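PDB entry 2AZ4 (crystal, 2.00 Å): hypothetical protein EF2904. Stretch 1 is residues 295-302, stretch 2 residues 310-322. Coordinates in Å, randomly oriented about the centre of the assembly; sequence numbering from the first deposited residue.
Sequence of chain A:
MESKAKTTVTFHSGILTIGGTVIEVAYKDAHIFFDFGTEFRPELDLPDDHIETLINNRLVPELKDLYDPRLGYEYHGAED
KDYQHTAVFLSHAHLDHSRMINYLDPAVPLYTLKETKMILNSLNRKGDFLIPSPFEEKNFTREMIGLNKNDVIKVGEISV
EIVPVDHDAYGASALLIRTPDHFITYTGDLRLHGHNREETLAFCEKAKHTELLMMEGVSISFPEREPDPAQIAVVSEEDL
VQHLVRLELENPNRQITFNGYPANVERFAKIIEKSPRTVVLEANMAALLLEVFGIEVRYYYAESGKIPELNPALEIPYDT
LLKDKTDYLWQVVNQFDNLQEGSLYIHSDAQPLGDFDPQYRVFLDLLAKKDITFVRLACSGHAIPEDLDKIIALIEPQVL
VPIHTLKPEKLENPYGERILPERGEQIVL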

# COMPACT_ATOMS: atom_id res chain seq x y z
N ILE A 295 -0.21 0.09 21.42
CA ILE A 295 -1.55 0.45 21.87
C ILE A 295 -2.35 -0.81 22.20
O ILE A 295 -2.32 -1.79 21.46
CB ILE A 295 -2.27 1.35 20.85
CG1 ILE A 295 -1.65 2.75 20.87
CG2 ILE A 295 -3.79 1.44 21.17
CD1 ILE A 295 -2.12 3.66 19.71
N GLU A 296 -3.00 -0.80 23.36
CA GLU A 296 -3.78 -1.94 23.80
C GLU A 296 -5.24 -1.56 23.75
O GLU A 296 -5.66 -0.62 24.41
CB GLU A 296 -3.37 -2.39 25.19
CG GLU A 296 -1.98 -3.01 25.21
CD GLU A 296 -1.75 -3.88 26.40
OE1 GLU A 296 -0.90 -3.51 27.25
OE2 GLU A 296 -2.40 -4.95 26.49
N VAL A 297 -5.98 -2.26 22.90
CA VAL A 297 -7.39 -1.98 22.72
C VAL A 297 -8.15 -3.28 22.98
O VAL A 297 -7.58 -4.36 22.85
CB VAL A 297 -7.66 -1.42 21.27
CG1 VAL A 297 -7.32 -2.47 20.18
CG2 VAL A 297 -9.09 -0.93 21.12
N ARG A 298 -9.43 -3.16 23.33
CA ARG A 298 -10.34 -4.32 23.44
C ARG A 298 -10.50 -4.99 22.08
O ARG A 298 -10.34 -4.37 21.03
CB ARG A 298 -11.70 -3.91 24.05
CG ARG A 298 -11.61 -3.57 25.54
CD ARG A 298 -12.84 -2.78 26.01
NE ARG A 298 -12.68 -2.31 27.39
CZ ARG A 298 -11.96 -1.23 27.75
NH1 ARG A 298 -11.31 -0.48 26.85
NH2 ARG A 298 -11.88 -0.92 29.04
N TYR A 299 -10.78 -6.29 22.09
CA TYR A 299 -10.81 -7.07 20.87
C TYR A 299 -11.72 -8.27 21.00
O TYR A 299 -12.07 -8.66 22.09
CB TYR A 299 -9.41 -7.56 20.51
CG TYR A 299 -8.83 -8.49 21.57
CD1 TYR A 299 -8.99 -9.88 21.48
CD2 TYR A 299 -8.13 -7.98 22.66
CE1 TYR A 299 -8.45 -10.72 22.45
CE2 TYR A 299 -7.61 -8.80 23.64
CZ TYR A 299 -7.74 -10.17 23.51
OH TYR A 299 -7.21 -10.98 24.50
N TYR A 300 -12.07 -8.85 19.86
CA TYR A 300 -12.77 -10.14 19.80
C TYR A 300 -12.07 -11.01 18.77
O TYR A 300 -11.43 -10.51 17.83
CB TYR A 300 -14.26 -9.97 19.49
CG TYR A 300 -14.55 -9.64 18.06
CD1 TYR A 300 -15.09 -10.59 17.20
CD2 TYR A 300 -14.27 -8.36 17.56
CE1 TYR A 300 -15.36 -10.27 15.88
CE2 TYR A 300 -14.52 -8.03 16.24
CZ TYR A 300 -15.05 -8.99 15.41
OH TYR A 300 -15.29 -8.68 14.09
N TYR A 301 -12.16 -12.31 18.98
CA TYR A 301 -11.65 -13.29 18.03
C TYR A 301 -12.68 -13.63 16.97
O TYR A 301 -13.82 -13.98 17.29
CB TYR A 301 -11.24 -14.56 18.75
CG TYR A 301 -9.95 -14.41 19.49
CD1 TYR A 301 -8.74 -14.38 18.79
CD2 TYR A 301 -9.92 -14.35 20.88
CE1 TYR A 301 -7.53 -14.25 19.45
CE2 TYR A 301 -8.71 -14.23 21.57
CZ TYR A 301 -7.51 -14.19 20.82
OH TYR A 301 -6.31 -14.06 21.45
N ALA A 302 -12.26 -13.52 15.71
CA ALA A 302 -13.08 -13.99 14.60
C ALA A 302 -12.54 -15.33 14.10
O ALA A 302 -12.98 -15.85 13.08
CB ALA A 302 -13.10 -12.95 13.50
N LEU A 310 -1.68 -10.75 23.19
CA LEU A 310 -2.86 -10.01 23.62
C LEU A 310 -3.13 -10.32 25.08
O LEU A 310 -2.89 -11.44 25.54
CB LEU A 310 -4.05 -10.37 22.73
CG LEU A 310 -3.97 -9.86 21.28
CD1 LEU A 310 -5.20 -10.30 20.54
CD2 LEU A 310 -3.89 -8.30 21.26
N ASN A 311 -3.58 -9.31 25.80
CA ASN A 311 -4.07 -9.45 27.16
C ASN A 311 -5.44 -10.13 27.15
O ASN A 311 -6.42 -9.55 26.64
CB ASN A 311 -4.17 -8.06 27.80
CG ASN A 311 -4.61 -8.09 29.27
OD1 ASN A 311 -5.07 -9.11 29.77
ND2 ASN A 311 -4.47 -6.96 29.95
N PRO A 312 -5.53 -11.35 27.74
CA PRO A 312 -6.80 -12.09 27.78
C PRO A 312 -7.94 -11.29 28.42
O PRO A 312 -9.10 -11.47 28.04
CB PRO A 312 -6.47 -13.30 28.65
CG PRO A 312 -5.00 -13.51 28.47
CD PRO A 312 -4.43 -12.11 28.36
N ALA A 313 -7.62 -10.40 29.34
CA ALA A 313 -8.64 -9.60 30.03
C ALA A 313 -9.27 -8.50 29.17
O ALA A 313 -10.24 -7.85 29.57
CB ALA A 313 -8.06 -9.00 31.29
N LEU A 314 -8.70 -8.27 27.99
CA LEU A 314 -9.24 -7.25 27.09
C LEU A 314 -10.13 -7.86 26.02
O LEU A 314 -10.58 -7.18 25.08
CB LEU A 314 -8.10 -6.41 26.49
CG LEU A 314 -7.41 -5.48 27.50
CD1 LEU A 314 -6.16 -4.84 26.89
CD2 LEU A 314 -8.38 -4.43 28.02
N GLU A 315 -10.41 -9.15 26.17
CA GLU A 315 -11.24 -9.84 25.18
C GLU A 315 -12.67 -9.58 25.51
O GLU A 315 -13.06 -9.66 26.68
CB GLU A 315 -10.97 -11.34 25.16
CG GLU A 315 -11.77 -12.08 24.06
CD GLU A 315 -11.65 -13.59 24.14
OE1 GLU A 315 -10.73 -14.09 24.84
OE2 GLU A 315 -12.47 -14.29 23.50
N ILE A 316 -13.45 -9.26 24.48
CA ILE A 316 -14.90 -9.15 24.58
C ILE A 316 -15.48 -10.31 23.77
O ILE A 316 -15.03 -10.58 22.65
CB ILE A 316 -15.43 -7.81 24.02
CG1 ILE A 316 -14.62 -6.60 24.53
CG2 ILE A 316 -16.95 -7.67 24.23
CD1 ILE A 316 -14.74 -6.28 26.04
N PRO A 317 -16.43 -11.05 24.36
CA PRO A 317 -17.06 -12.12 23.56
C PRO A 317 -17.84 -11.55 22.37
O PRO A 317 -18.53 -10.55 22.51
CB PRO A 317 -18.02 -12.79 24.55
CG PRO A 317 -17.53 -12.37 25.92
CD PRO A 317 -16.95 -11.00 25.74
N TYR A 318 -17.69 -12.19 21.21
CA TYR A 318 -18.48 -11.85 20.04
C TYR A 318 -19.99 -11.73 20.36
O TYR A 318 -20.68 -10.80 19.91
CB TYR A 318 -18.23 -12.89 18.95
CG TYR A 318 -19.04 -12.73 17.68
CD1 TYR A 318 -19.07 -11.52 16.99
CD2 TYR A 318 -19.74 -13.82 17.14
CE1 TYR A 318 -19.79 -11.37 15.80
CE2 TYR A 318 -20.47 -13.69 15.96
CZ TYR A 318 -20.49 -12.46 15.30
OH TYR A 318 -21.20 -12.33 14.14
N ASP A 319 -20.49 -12.68 21.14
CA ASP A 319 -21.89 -12.73 21.58
C ASP A 319 -22.34 -11.43 22.28
O ASP A 319 -23.45 -10.95 22.05
CB ASP A 319 -22.06 -13.96 22.50
CG ASP A 319 -23.49 -14.17 22.96
OD1 ASP A 319 -24.38 -14.27 22.09
OD2 ASP A 319 -23.71 -14.23 24.20
N THR A 320 -21.46 -10.87 23.11
CA THR A 320 -21.70 -9.58 23.76
C THR A 320 -21.74 -8.41 22.76
O THR A 320 -22.59 -7.54 22.85
CB THR A 320 -20.65 -9.31 24.87
OG1 THR A 320 -20.63 -10.41 25.77
CG2 THR A 320 -20.97 -8.04 25.67
N LEU A 321 -20.82 -8.41 21.80
CA LEU A 321 -20.80 -7.36 20.79
C LEU A 321 -22.08 -7.31 19.99
O LEU A 321 -22.61 -6.22 19.70
CB LEU A 321 -19.62 -7.59 19.85
CG LEU A 321 -18.33 -6.76 19.90
CD1 LEU A 321 -18.08 -5.93 21.20
CD2 LEU A 321 -17.15 -7.60 19.47
N LEU A 322 -22.60 -8.49 19.65
CA LEU A 322 -23.80 -8.58 18.83
C LEU A 322 -25.01 -7.95 19.51
O LEU A 322 -25.89 -7.44 18.83
CB LEU A 322 -24.09 -10.04 18.44
CG LEU A 322 -23.16 -10.71 17.45
CD1 LEU A 322 -23.66 -12.13 17.23
CD2 LEU A 322 -23.11 -9.92 16.11
O HOH W 1 -3.62 -6.67 24.78
O HOH W 2 -13.93 -12.72 21.63
O HOH W 3 -15.43 -14.19 20.03

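The two stretches run side by side and are joined by a single beta bridge, in which Tyr-299 lies across from Glu-315 with their CA atoms 5.1 Å apart. Both polar backbone atoms of Tyr-299 are used. Tyr-299 N donates to Leu-314 O at 3.1 Å, and Tyr-299 O accepts from Ile-316 N at 2.8 Å, the latter almost linear with an angle of 173° at the hydrogen. One residue thus bonds to the two neighbours of its bridge partner, the pattern of a parallel bridge. Each of the two acceptors also receives a CA-H...O contact: Arg-298 CA lies 3.3 Å from Leu-314 O, and Glu-315 CA lies 3.4 Å from Tyr-299 O.

The side chain of Tyr-299 extends the same contact. Its CA-to-CB bond points away from stretch 2, but with chi1 in the p rotamer the ring returns to it, and Tyr-299 OH donates to Asn-311 O at 2.7 Å. Asn-311 O, near the plane of the ring at its edge, also accepts from Leu-314 N at 2.9 Å, so the phenol shares an acceptor with the turn formed by the 3-10 segment 312-314. Within this turn, Asn-311 OD1 accepts a hydrogen bond from Ala-313 N at 2.9 Å, and Glu-315 N donates to Pro-312 O at 3.3 Å. The ring itself is held between carbon atoms on opposite faces: Leu-310 CD1 sits 3.8 Å from the Tyr-299 ring centroid and Glu-315 CA 4.0 Å from it, both close to the ring normal, as expected of CH-pi contacts. Leu-314 CB packs 3.8 Å from Tyr-299 CE2. Tyr-299 consequently has the largest area covered by the opposing stretch, 128 Å² of the 733 Å² buried in total.

Water completes the bonding where the backbones do not meet directly. Water 1 donates to Glu-296 OE2 at 2.7 Å and accepts from Asn-311 N at 2.8 Å, linking a carboxylate to an amide that it does not reach itself. Beyond the bridge, water 2 accepts from Tyr-301 N at 3.2 Å and donates both to Ile-316 O at 2.6 Å and to Glu-315 OE2 at 2.8 Å. Water 3 spans Tyr-301 O and Tyr-318 N, each 3.2 Å from its oxygen, donating to the carbonyl and accepting from the amide. Tyr-318 N belongs to the first residue of the helix, after Pro-317 at the N-cap position, where amides lack partners from a preceding turn.

Around Tyr-300 the packing is largely apolar. Tyr-300 CD2 touches Leu-321 CD2 at 3.5 Å, and the Tyr-300 ring lies nearly parallel to that of Tyr-318, with planes at 17°; the centroids are 6.0 Å apart, so the rings are slid past one another and barely overlap. The hydroxyls of Tyr-300, Tyr-301 and Tyr-318 are satisfied elsewhere in the structure. On the exposed margin, the aliphatic part of Arg-298 packs against Ile-316, with Arg-298 CD 4.0 Å from Ile-316 CD1.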